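Local structure of exodeoxyribonuclease III (Archaeoglobus fulgidus, 2VOA) at residues V101-G109 / Y119-Y130; F137-N148 / G217-L226. The protein probably acts as a metal-dependent AP endonuclease of the exonuclease III family, cutting DNA at abasic sites. The protein carries 1 engineered substitution. All coordinates share one frame; numbering follows the deposited sequence. Where two conformers were deposited one is given.

Overall arrangement
Contact 1 pairs the end of strand 99-105 and the loop after it with helix 115-134. Contact 2 lays strand 141-144 against strand 218-222, and the two centres are 14 Å apart. Along the chain contact 1 is complete before contact 2 begins, with helix 115-134 leading into strand 141-144. Strands 99-105, 141-144 and 218-222 are consecutive neighbours in one of the two six-stranded mixed sheets of this DNase I-like fold. The contacts meet where Lys120 NZ lies 2.7 Å from Asn148 O and Asn148 ND2 lies 2.8 Å from Val106 O. One end of each contact lies at or just beyond the strand ends, where the predicted catalytic residues Tyr105, Asp146, Asn148 and Asp218 gather.

Contact 1: residues V101-G109 / Y119-Y130; sequences VINTYVPQG and YKLQWLERLYHY. With nucleotides of chain D.
The indole of Trp123 receives the Pro107 ring over one face and Thr104 at its edge, where Thr104 CB is 4.1 Å from Trp123 CH2. Pro107 CD stands 3.7 Å from the centroid of the five-membered ring of Trp123 and 22° off its normal, the geometry of a CH-pi contact. Val106 CG2 meets the benzo end at Trp123 CZ3, and the Tyr119 ring closes on Pro107 CG from an oblique direction. Farther along, Ile102 CG2 reaches the edge of the Tyr130 ring.

These pairs join the first strand and the helix of a beta-alpha-beta unit completed by strand 141-144. The axes of strand 101-105 and helix 119-130 run almost antiparallel, at 171°, and come within 11.7 Å, a gap bridged by side chains. Ile102 and Thr104 direct their side chains at the helix, whereas Tyr105, predicted to be an active-site residue, points away from it; its OH is 3.8 Å from C5' of nucleotide DC10 of chain D. Asp87 OD2 accepts hydrogen bonds from both Trp123 NE1 and Tyr119 OH, the latter lying at the edge of the indole in its plane.

Where the loop leaves the strand, Pro107 and Lys120 come together with CA atoms 5.1 Å apart. The side chain of Lys120 is fully extended, which carries its ammonium past the Pro107 carbonyl to the backbone beyond. There the buried group is also bonded to the carbonyls of Asn148 and Val166. Its third bond, Lys120 NZ to Gln108 O, is 2.8 Å long, with the nitrogen 39° out of the carbonyl plane.

Contact 2: residues F137-N148 / G217-L226; sequences FRSFAVWCGDMN and GDAILATPPL. Engineered in segment 217-226: Gly217 (natural residue Val).
Strands 141-144 and 218-222 run antiparallel at 158°, their axes 4.7 Å apart, with reciprocal backbone hydrogen bonds in the pairs Trp143-Leu221 and Gly145-Ala219. Beyond Gly145, Met147 N continues the pairing with a bond to the carbonyl of Gly217, an engineered residue.

On the face of the sheet that bears Trp143, Leu221 lies beside the indole and points the same way. Its CD2 is 4.0 Å from the centroid of the six-membered ring of Trp143, a CH-pi contact over the face. Bent at chi2, the Met147 chain brings its CE over the indole on the same side, near NE1, tip to tip with Leu221 CD2.

At the other end, Thr223 OG1 both gives and accepts. It donates to Ser139 O at 2.6 Å, in the carbonyl plane, and takes the N-H of Ala141 at 3.1 Å; chi1 of 51° sets OG1 between its own backbone N and carbonyl carbon, within reach of both. Leu226 CD1 sits over the centre of the Phe140 ring, 4.2 Å from its centroid, while Pro225 CB lies at the ring edge.

Asp146 OD1 and Asp218 OD2 are 3.7 Å apart, their carboxylates turned 47° against each other. Asp146 OD2 is held by Asn8, and Asp218 OD1 by Thr199 and His248. Asp146 OD1 accepts from Asn148 N, closing an Asx turn at the predicted metal and catalytic site of this DNase I-like fold.

Contact 1: residues V101-G109 / Y119-Y130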
loop_
_atom_site.group_PDB
_atom_site.type_symbol
_atom_site.label_atom_id
_atom_site.label_comp_id
_atom_site.label_asym_id
_atom_site.label_seq_id
_atom_site.Cartn_x
_atom_site.Cartn_y
_atom_site.Cartn_z
ATOM N N VAL A 101 -11.768 -28.670 14.707
ATOM C CA VAL A 101 -11.374 -27.903 13.507
ATOM C C VAL A 101 -9.898 -28.053 13.225
ATOM O O VAL A 101 -9.070 -27.764 14.085
ATOM C CB VAL A 101 -11.674 -26.387 13.666
ATOM C CG1 VAL A 101 -11.253 -25.618 12.394
ATOM C CG2 VAL A 101 -13.173 -26.163 13.934
ATOM N N ILE A 102 -9.579 -28.494 12.013
ATOM C CA ILE A 102 -8.164 -28.641 11.595
ATOM C C ILE A 102 -7.939 -27.732 10.379
ATOM O O ILE A 102 -8.544 -27.943 9.346
ATOM C CB ILE A 102 -7.794 -30.103 11.216
ATOM C CG1 ILE A 102 -8.288 -31.115 12.261
ATOM C CG2 ILE A 102 -6.278 -30.214 10.984
ATOM C CD1 ILE A 102 -9.562 -31.886 11.849
ATOM N N ASN A 103 -7.056 -26.740 10.516
ATOM C CA ASN A 103 -6.816 -25.741 9.472
ATOM C C ASN A 103 -5.400 -25.912 8.933
ATOM O O ASN A 103 -4.436 -25.737 9.664
ATOM C CB ASN A 103 -6.979 -24.340 10.058
ATOM C CG ASN A 103 -6.606 -23.224 9.078
ATOM O OD1 ASN A 103 -6.546 -23.425 7.853
ATOM N ND2 ASN A 103 -6.435 -21.995 9.636
ATOM N N THR A 104 -5.285 -26.287 7.658
ATOM C CA THR A 104 -3.983 -26.564 7.043
ATOM C C THR A 104 -3.665 -25.619 5.884
ATOM O O THR A 104 -4.557 -25.267 5.064
ATOM C CB THR A 104 -3.885 -28.023 6.472
ATOM O OG1 THR A 104 -4.910 -28.202 5.498
ATOM C CG2 THR A 104 -4.057 -29.073 7.560
ATOM N N TYR A 105 -2.386 -25.257 5.789
ATOM C CA TYR A 105 -1.854 -24.596 4.626
ATOM C C TYR A 105 -0.799 -25.547 4.057
ATOM O O TYR A 105 0.348 -25.589 4.529
ATOM C CB TYR A 105 -1.266 -23.207 4.977
ATOM C CG TYR A 105 -0.575 -22.568 3.813
ATOM C CD1 TYR A 105 -1.217 -22.476 2.566
ATOM C CD2 TYR A 105 0.739 -22.079 3.928
ATOM C CE1 TYR A 105 -0.581 -21.919 1.465
ATOM C CE2 TYR A 105 1.394 -21.511 2.840
ATOM C CZ TYR A 105 0.736 -21.448 1.607
ATOM O OH TYR A 105 1.375 -20.901 0.520
ATOM N N VAL A 106 -1.226 -26.375 3.105
ATOM C CA VAL A 106 -0.382 -27.439 2.551
ATOM C C VAL A 106 0.753 -26.848 1.721
ATOM O O VAL A 106 0.546 -25.890 1.002
ATOM C CB VAL A 106 -1.276 -28.386 1.720
ATOM C CG1 VAL A 106 -0.444 -29.423 0.955
ATOM C CG2 VAL A 106 -2.334 -29.058 2.645
ATOM N N PRO A 107 1.988 -27.421 1.808
ATOM C CA PRO A 107 3.055 -26.887 0.914
ATOM C C PRO A 107 2.631 -26.846 -0.565
ATOM O O PRO A 107 2.085 -27.816 -1.105
ATOM C CB PRO A 107 4.225 -27.870 1.122
ATOM C CG PRO A 107 4.010 -28.342 2.578
ATOM C CD PRO A 107 2.479 -28.506 2.668
ATOM N N GLN A 108 2.871 -25.712 -1.210
ATOM C CA GLN A 108 2.460 -25.554 -2.608
ATOM C C GLN A 108 3.257 -26.463 -3.573
ATOM O O GLN A 108 2.677 -27.050 -4.476
ATOM C CB GLN A 108 2.551 -24.087 -3.022
ATOM C CG GLN A 108 1.909 -23.814 -4.375
ATOM C CD GLN A 108 2.911 -23.722 -5.525
ATOM O OE1 GLN A 108 4.137 -23.699 -5.336
ATOM N NE2 GLN A 108 2.380 -23.643 -6.730
ATOM N N GLY A 109 4.565 -26.593 -3.356
ATOM C CA GLY A 109 5.382 -27.557 -4.114
ATOM C C GLY A 109 6.329 -26.994 -5.165
ATOM O O GLY A 109 7.259 -27.692 -5.580
ATOM N N TYR A 119 8.656 -32.742 -0.780
ATOM C CA TYR A 119 8.231 -32.339 0.572
ATOM C C TYR A 119 6.698 -32.217 0.687
ATOM O O TYR A 119 6.107 -32.685 1.669
ATOM C CB TYR A 119 8.941 -31.043 1.025
ATOM C CG TYR A 119 8.659 -30.779 2.484
ATOM C CD1 TYR A 119 9.277 -31.560 3.478
ATOM C CD2 TYR A 119 7.736 -29.821 2.866
ATOM C CE1 TYR A 119 9.003 -31.348 4.826
ATOM C CE2 TYR A 119 7.450 -29.588 4.219
ATOM C CZ TYR A 119 8.080 -30.369 5.178
ATOM O OH TYR A 119 7.804 -30.158 6.498
ATOM N N LYS A 120 6.060 -31.662 -0.342
ATOM C CA LYS A 120 4.590 -31.587 -0.409
ATOM C C LYS A 120 3.968 -32.995 -0.335
ATOM O O LYS A 120 3.011 -33.240 0.422
ATOM C CB LYS A 120 4.158 -30.880 -1.699
ATOM C CG LYS A 120 2.617 -30.811 -1.896
ATOM C CD LYS A 120 2.328 -30.121 -3.217
ATOM C CE LYS A 120 0.861 -29.797 -3.341
ATOM N NZ LYS A 120 0.607 -28.864 -4.487
ATOM N N LEU A 121 4.496 -33.918 -1.125
ATOM C CA LEU A 121 3.958 -35.296 -1.143
ATOM C C LEU A 121 4.133 -35.933 0.226
ATOM O O LEU A 121 3.215 -36.543 0.755
ATOM C CB LEU A 121 4.594 -36.146 -2.251
ATOM C CG LEU A 121 4.377 -35.643 -3.699
ATOM C CD1 LEU A 121 5.130 -36.548 -4.721
ATOM C CD2 LEU A 121 2.873 -35.526 -4.011
ATOM N N GLN A 122 5.317 -35.770 0.802
ATOM C CA GLN A 122 5.569 -36.296 2.135
ATOM C C GLN A 122 4.620 -35.684 3.177
ATOM O O GLN A 122 4.184 -36.376 4.100
ATOM C CB GLN A 122 7.044 -36.079 2.493
ATOM C CG GLN A 122 7.966 -36.949 1.654
ATOM C CD GLN A 122 9.413 -36.472 1.656
ATOM O OE1 GLN A 122 10.206 -36.865 0.793
ATOM N NE2 GLN A 122 9.763 -35.626 2.613
ATOM N N TRP A 123 4.298 -34.388 3.030
ATOM C CA TRP A 123 3.416 -33.660 3.964
ATOM C C TRP A 123 2.007 -34.234 3.900
ATOM O O TRP A 123 1.391 -34.506 4.933
ATOM C CB TRP A 123 3.358 -32.179 3.597
ATOM C CG TRP A 123 3.177 -31.240 4.780
ATOM C CD1 TRP A 123 4.175 -30.716 5.556
ATOM C CD2 TRP A 123 1.941 -30.732 5.322
ATOM N NE1 TRP A 123 3.647 -29.902 6.532
ATOM C CE2 TRP A 123 2.280 -29.886 6.415
ATOM C CE3 TRP A 123 0.583 -30.896 4.984
ATOM C CZ2 TRP A 123 1.304 -29.202 7.182
ATOM C CZ3 TRP A 123 -0.386 -30.210 5.737
ATOM C CH2 TRP A 123 -0.019 -29.377 6.824
ATOM N N LEU A 124 1.529 -34.475 2.674
ATOM C CA LEU A 124 0.211 -35.097 2.485
ATOM C C LEU A 124 0.162 -36.528 3.046
ATOM O O LEU A 124 -0.856 -36.931 3.615
ATOM C CB LEU A 124 -0.211 -35.066 1.007
ATOM C CG LEU A 124 -0.600 -33.668 0.484
ATOM C CD1 LEU A 124 -0.709 -33.756 -1.037
ATOM C CD2 LEU A 124 -1.909 -33.129 1.144
ATOM N N GLU A 125 1.264 -37.268 2.957
ATOM C CA GLU A 125 1.312 -38.604 3.553
ATOM C C GLU A 125 1.296 -38.499 5.095
ATOM O O GLU A 125 0.595 -39.244 5.791
ATOM C CB GLU A 125 2.558 -39.363 3.078
ATOM C CG GLU A 125 2.822 -40.697 3.794
ATOM C CD GLU A 125 1.841 -41.812 3.424
ATOM O OE1 GLU A 125 2.003 -42.944 3.962
ATOM O OE2 GLU A 125 0.934 -41.587 2.577
ATOM N N ARG A 126 2.080 -37.572 5.628
ATOM C CA ARG A 126 2.085 -37.348 7.079
ATOM C C ARG A 126 0.705 -36.913 7.556
ATOM O O ARG A 126 0.230 -37.402 8.584
ATOM C CB ARG A 126 3.157 -36.329 7.464
ATOM C CG ARG A 126 4.582 -36.853 7.275
ATOM C CD ARG A 126 5.546 -36.037 8.118
ATOM N NE ARG A 126 5.752 -34.682 7.611
ATOM C CZ ARG A 126 6.033 -33.634 8.388
ATOM N NH1 ARG A 126 6.111 -33.785 9.701
ATOM N NH2 ARG A 126 6.227 -32.439 7.861
ATOM N N LEU A 127 0.051 -36.050 6.777
ATOM C CA LEU A 127 -1.272 -35.534 7.147
ATOM C C LEU A 127 -2.279 -36.675 7.168
ATOM O O LEU A 127 -3.148 -36.735 8.048
ATOM C CB LEU A 127 -1.713 -34.438 6.170
ATOM C CG LEU A 127 -3.053 -33.793 6.516
ATOM C CD1 LEU A 127 -3.005 -33.198 7.914
ATOM C CD2 LEU A 127 -3.369 -32.700 5.504
ATOM N N TYR A 128 -2.174 -37.582 6.203
ATOM C CA TYR A 128 -3.004 -38.795 6.212
ATOM C C TYR A 128 -2.923 -39.550 7.547
ATOM O O TYR A 128 -3.940 -39.819 8.189
ATOM C CB TYR A 128 -2.593 -39.731 5.048
ATOM C CG TYR A 128 -3.306 -41.074 5.087
ATOM C CD1 TYR A 128 -2.699 -42.192 5.672
ATOM C CD2 TYR A 128 -4.598 -41.214 4.562
ATOM C CE1 TYR A 128 -3.361 -43.427 5.712
ATOM C CE2 TYR A 128 -5.271 -42.443 4.600
ATOM C CZ TYR A 128 -4.640 -43.537 5.189
ATOM O OH TYR A 128 -5.268 -44.759 5.243
ATOM N N HIS A 129 -1.706 -39.859 7.980
ATOM C CA HIS A 129 -1.533 -40.631 9.209
ATOM C C HIS A 129 -1.976 -39.838 10.437
ATOM O O HIS A 129 -2.578 -40.401 11.364
ATOM C CB HIS A 129 -0.105 -41.156 9.286
ATOM C CG HIS A 129 0.178 -42.183 8.237
ATOM N ND1 HIS A 129 -0.428 -43.423 8.240
ATOM C CD2 HIS A 129 0.955 -42.144 7.128
ATOM C CE1 HIS A 129 -0.012 -44.116 7.193
ATOM N NE2 HIS A 129 0.821 -43.362 6.498
ATOM N N TYR A 130 -1.734 -38.531 10.400
ATOM C CA TYR A 130 -2.126 -37.636 11.491
ATOM C C TYR A 130 -3.648 -37.620 11.686
ATOM O O TYR A 130 -4.146 -37.790 12.818
ATOM C CB TYR A 130 -1.540 -36.238 11.264
ATOM C CG TYR A 130 -2.037 -35.169 12.221
ATOM C CD1 TYR A 130 -1.502 -35.028 13.502
ATOM C CD2 TYR A 130 -3.051 -34.291 11.828
ATOM C CE1 TYR A 130 -1.979 -34.014 14.380
ATOM C CE2 TYR A 130 -3.527 -33.302 12.690
ATOM C CZ TYR A 130 -2.980 -33.162 13.943
ATOM O OH TYR A 130 -3.462 -32.175 14.788
ATOM P P DC D 10 6.477 -20.878 -1.530
ATOM O OP1 DC D 10 5.966 -21.505 -0.278
ATOM O OP2 DC D 10 7.320 -21.653 -2.487
ATOM O "O5'" DC D 10 5.218 -20.352 -2.331
ATOM C "C5'" DC D 10 4.195 -19.642 -1.659
ATOM C "C4'" DC D 10 3.223 -19.176 -2.716
ATOM O "O4'" DC D 10 3.848 -18.167 -3.540
ATOM C "C3'" DC D 10 2.791 -20.260 -3.694
ATOM O "O3'" DC D 10 1.390 -20.314 -3.705
ATOM C "C2'" DC D 10 3.329 -19.839 -5.064
ATOM C "C1'" DC D 10 3.405 -18.327 -4.873
ATOM N N1 DC D 10 4.337 -17.563 -5.760
ATOM C C2 DC D 10 3.875 -16.336 -6.274
ATOM O O2 DC D 10 2.729 -15.943 -6.002
ATOM N N3 DC D 10 4.700 -15.605 -7.065
ATOM C C4 DC D 10 5.926 -16.045 -7.343
ATOM N N4 DC D 10 6.674 -15.271 -8.137
ATOM C C5 DC D 10 6.423 -17.296 -6.834
ATOM C C6 DC D 10 5.603 -18.013 -6.044
#

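Contact 2: residues F137-N148 / G217-L226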
loop_
_atom_site.group_PDB
_atom_site.type_symbol
_atom_site.label_atom_id
_atom_site.label_comp_id
_atom_site.label_asym_id
_atom_site.label_seq_id
_atom_site.Cartn_x
_atom_site.Cartn_y
_atom_site.Cartn_z
ATOM N N PHE A 137 -14.434 -40.027 13.165
ATOM C CA PHE A 137 -15.306 -39.846 12.000
ATOM C C PHE A 137 -16.798 -40.002 12.311
ATOM O O PHE A 137 -17.633 -39.727 11.458
ATOM C CB PHE A 137 -14.855 -40.729 10.827
ATOM C CG PHE A 137 -13.618 -40.214 10.155
ATOM C CD1 PHE A 137 -12.353 -40.536 10.644
ATOM C CD2 PHE A 137 -13.725 -39.349 9.068
ATOM C CE1 PHE A 137 -11.211 -40.025 10.029
ATOM C CE2 PHE A 137 -12.603 -38.830 8.469
ATOM C CZ PHE A 137 -11.342 -39.165 8.939
ATOM N N ARG A 138 -17.107 -40.428 13.532
ATOM C CA ARG A 138 -18.478 -40.429 14.055
ATOM C C ARG A 138 -18.808 -39.151 14.833
ATOM O O ARG A 138 -19.918 -39.028 15.392
ATOM C CB ARG A 138 -18.718 -41.650 14.959
ATOM C CG ARG A 138 -18.408 -42.976 14.304
ATOM C CD ARG A 138 -19.306 -44.075 14.863
ATOM N NE ARG A 138 -20.482 -44.272 14.011
ATOM C CZ ARG A 138 -21.682 -44.675 14.426
ATOM N NH1 ARG A 138 -21.923 -44.927 15.713
ATOM N NH2 ARG A 138 -22.661 -44.815 13.536
ATOM N N SER A 139 -17.837 -38.240 14.921
ATOM C CA SER A 139 -18.045 -36.914 15.528
ATOM C C SER A 139 -18.100 -35.844 14.447
ATOM O O SER A 139 -17.791 -36.111 13.283
ATOM C CB SER A 139 -16.902 -36.556 16.498
ATOM O OG SER A 139 -15.710 -36.122 15.819
ATOM N N PHE A 140 -18.478 -34.631 14.843
ATOM C CA PHE A 140 -18.370 -33.470 13.962
ATOM C C PHE A 140 -16.945 -32.928 13.934
ATOM O O PHE A 140 -16.435 -32.431 14.944
ATOM C CB PHE A 140 -19.273 -32.328 14.428
ATOM C CG PHE A 140 -20.751 -32.591 14.311
ATOM C CD1 PHE A 140 -21.644 -31.676 14.888
ATOM C CD2 PHE A 140 -21.262 -33.691 13.626
ATOM C CE1 PHE A 140 -23.038 -31.866 14.797
ATOM C CE2 PHE A 140 -22.665 -33.903 13.532
ATOM C CZ PHE A 140 -23.552 -32.984 14.131
ATOM N N ALA A 141 -16.310 -33.029 12.774
ATOM C CA ALA A 141 -15.007 -32.432 12.540
ATOM C C ALA A 141 -14.964 -31.827 11.147
ATOM O O ALA A 141 -15.636 -32.318 10.225
ATOM C CB ALA A 141 -13.881 -33.457 12.705
ATOM N N VAL A 142 -14.201 -30.749 11.025
ATOM C CA VAL A 142 -13.963 -30.090 9.735
ATOM C C VAL A 142 -12.461 -29.927 9.555
ATOM O O VAL A 142 -11.774 -29.413 10.447
ATOM C CB VAL A 142 -14.704 -28.705 9.612
ATOM C CG1 VAL A 142 -16.175 -28.821 9.935
ATOM C CG2 VAL A 142 -14.064 -27.599 10.467
ATOM N N TRP A 143 -11.962 -30.374 8.403
ATOM C CA TRP A 143 -10.599 -30.110 7.985
ATOM C C TRP A 143 -10.796 -29.109 6.867
ATOM O O TRP A 143 -11.501 -29.383 5.881
ATOM C CB TRP A 143 -9.920 -31.407 7.548
ATOM C CG TRP A 143 -8.715 -31.242 6.694
ATOM C CD1 TRP A 143 -7.729 -30.280 6.788
ATOM C CD2 TRP A 143 -8.345 -32.096 5.606
ATOM N NE1 TRP A 143 -6.772 -30.493 5.797
ATOM C CE2 TRP A 143 -7.150 -31.577 5.049
ATOM C CE3 TRP A 143 -8.934 -33.225 5.019
ATOM C CZ2 TRP A 143 -6.518 -32.166 3.930
ATOM C CZ3 TRP A 143 -8.316 -33.804 3.890
ATOM C CH2 TRP A 143 -7.111 -33.264 3.370
ATOM N N CYS A 144 -10.256 -27.907 7.113
ATOM C CA CYS A 144 -10.312 -26.727 6.219
ATOM C C CYS A 144 -8.931 -26.357 5.722
ATOM O O CYS A 144 -7.921 -26.737 6.330
ATOM C CB CYS A 144 -10.822 -25.502 6.975
ATOM S SG CYS A 144 -12.558 -25.492 7.429
ATOM N N GLY A 145 -8.873 -25.588 4.635
ATOM C CA GLY A 145 -7.647 -24.887 4.344
ATOM C C GLY A 145 -7.371 -24.668 2.890
ATOM O O GLY A 145 -8.231 -24.890 2.030
ATOM N N ASP A 146 -6.162 -24.178 2.651
ATOM C CA ASP A 146 -5.669 -24.044 1.316
ATOM C C ASP A 146 -4.810 -25.269 1.115
ATOM O O ASP A 146 -3.707 -25.366 1.661
ATOM C CB ASP A 146 -4.858 -22.763 1.160
ATOM C CG ASP A 146 -4.355 -22.556 -0.259
ATOM O OD1 ASP A 146 -4.461 -23.472 -1.124
ATOM O OD2 ASP A 146 -3.808 -21.451 -0.504
ATOM N N MET A 147 -5.362 -26.205 0.353
ATOM C CA MET A 147 -4.768 -27.534 0.142
ATOM C C MET A 147 -3.708 -27.531 -0.943
ATOM O O MET A 147 -2.928 -28.480 -1.062
ATOM C CB MET A 147 -5.896 -28.522 -0.234
ATOM C CG MET A 147 -7.083 -28.579 0.776
ATOM S SD MET A 147 -6.557 -28.703 2.507
ATOM C CE MET A 147 -8.186 -28.802 3.249
ATOM N N ASN A 148 -3.700 -26.487 -1.771
ATOM C CA ASN A 148 -2.834 -26.462 -2.958
ATOM C C ASN A 148 -2.973 -27.745 -3.765
ATOM O O ASN A 148 -2.030 -28.251 -4.360
ATOM C CB ASN A 148 -1.377 -26.162 -2.583
ATOM C CG ASN A 148 -1.175 -24.692 -2.253
ATOM O OD1 ASN A 148 -1.507 -23.818 -3.058
ATOM N ND2 ASN A 148 -0.646 -24.415 -1.070
ATOM N N GLY A 217 -8.400 -24.837 -5.195
ATOM C CA GLY A 217 -7.485 -25.613 -4.336
ATOM C C GLY A 217 -7.759 -25.473 -2.836
ATOM O O GLY A 217 -7.040 -26.069 -2.011
ATOM N N ASP A 218 -8.767 -24.679 -2.488
ATOM C CA ASP A 218 -9.227 -24.466 -1.103
ATOM C C ASP A 218 -10.444 -25.374 -0.858
ATOM O O ASP A 218 -11.261 -25.589 -1.758
ATOM C CB ASP A 218 -9.619 -22.999 -0.872
ATOM C CG ASP A 218 -8.492 -22.045 -1.167
ATOM O OD1 ASP A 218 -8.433 -21.502 -2.299
ATOM O OD2 ASP A 218 -7.662 -21.860 -0.254
ATOM N N ALA A 219 -10.589 -25.905 0.361
ATOM C CA ALA A 219 -11.674 -26.867 0.602
ATOM C C ALA A 219 -12.142 -26.818 2.062
ATOM O O ALA A 219 -11.370 -26.435 2.966
ATOM C CB ALA A 219 -11.265 -28.310 0.199
ATOM N N ILE A 220 -13.407 -27.200 2.248
ATOM C CA ILE A 220 -13.946 -27.502 3.561
ATOM C C ILE A 220 -14.384 -28.966 3.529
ATOM O O ILE A 220 -15.314 -29.325 2.806
ATOM C CB ILE A 220 -15.151 -26.600 3.911
ATOM C CG1 ILE A 220 -14.691 -25.128 4.015
ATOM C CG2 ILE A 220 -15.822 -27.083 5.223
ATOM C CD1 ILE A 220 -15.858 -24.122 4.046
ATOM N N LEU A 221 -13.689 -29.803 4.304
ATOM C CA LEU A 221 -13.959 -31.238 4.318
ATOM C C LEU A 221 -14.603 -31.583 5.642
ATOM O O LEU A 221 -14.056 -31.257 6.688
ATOM C CB LEU A 221 -12.664 -32.036 4.147
ATOM C CG LEU A 221 -11.832 -31.938 2.855
ATOM C CD1 LEU A 221 -12.695 -31.798 1.620
ATOM C CD2 LEU A 221 -10.884 -30.817 2.899
ATOM N N ALA A 222 -15.777 -32.204 5.593
ATOM C CA ALA A 222 -16.507 -32.486 6.830
ATOM C C ALA A 222 -16.653 -33.996 7.037
ATOM O O ALA A 222 -16.770 -34.772 6.067
ATOM C CB ALA A 222 -17.888 -31.817 6.777
ATOM N N THR A 223 -16.651 -34.429 8.300
ATOM C CA THR A 223 -16.865 -35.843 8.590
ATOM C C THR A 223 -18.295 -36.201 8.197
ATOM O O THR A 223 -19.129 -35.300 8.066
ATOM C CB THR A 223 -16.687 -36.135 10.097
ATOM O OG1 THR A 223 -17.478 -35.208 10.863
ATOM C CG2 THR A 223 -15.206 -36.059 10.473
ATOM N N PRO A 224 -18.579 -37.499 7.951
ATOM C CA PRO A 224 -19.927 -37.844 7.453
ATOM C C PRO A 224 -21.153 -37.270 8.207
ATOM O O PRO A 224 -22.046 -36.747 7.542
ATOM C CB PRO A 224 -19.931 -39.380 7.395
ATOM C CG PRO A 224 -18.449 -39.772 7.339
ATOM C CD PRO A 224 -17.688 -38.672 8.057
ATOM N N PRO A 225 -21.187 -37.324 9.566
ATOM C CA PRO A 225 -22.389 -36.852 10.269
ATOM C C PRO A 225 -22.572 -35.338 10.151
ATOM O O PRO A 225 -23.707 -34.862 10.156
ATOM C CB PRO A 225 -22.149 -37.241 11.738
ATOM C CG PRO A 225 -20.815 -37.808 11.827
ATOM C CD PRO A 225 -20.141 -37.786 10.504
ATOM N N LEU A 226 -21.472 -34.601 10.052
ATOM C CA LEU A 226 -21.537 -33.167 9.825
ATOM C C LEU A 226 -21.883 -32.837 8.363
ATOM O O LEU A 226 -22.730 -31.970 8.089
ATOM C CB LEU A 226 -20.234 -32.501 10.261
ATOM C CG LEU A 226 -20.235 -30.980 10.118
ATOM C CD1 LEU A 226 -21.450 -30.362 10.890
ATOM C CD2 LEU A 226 -18.913 -30.376 10.585
#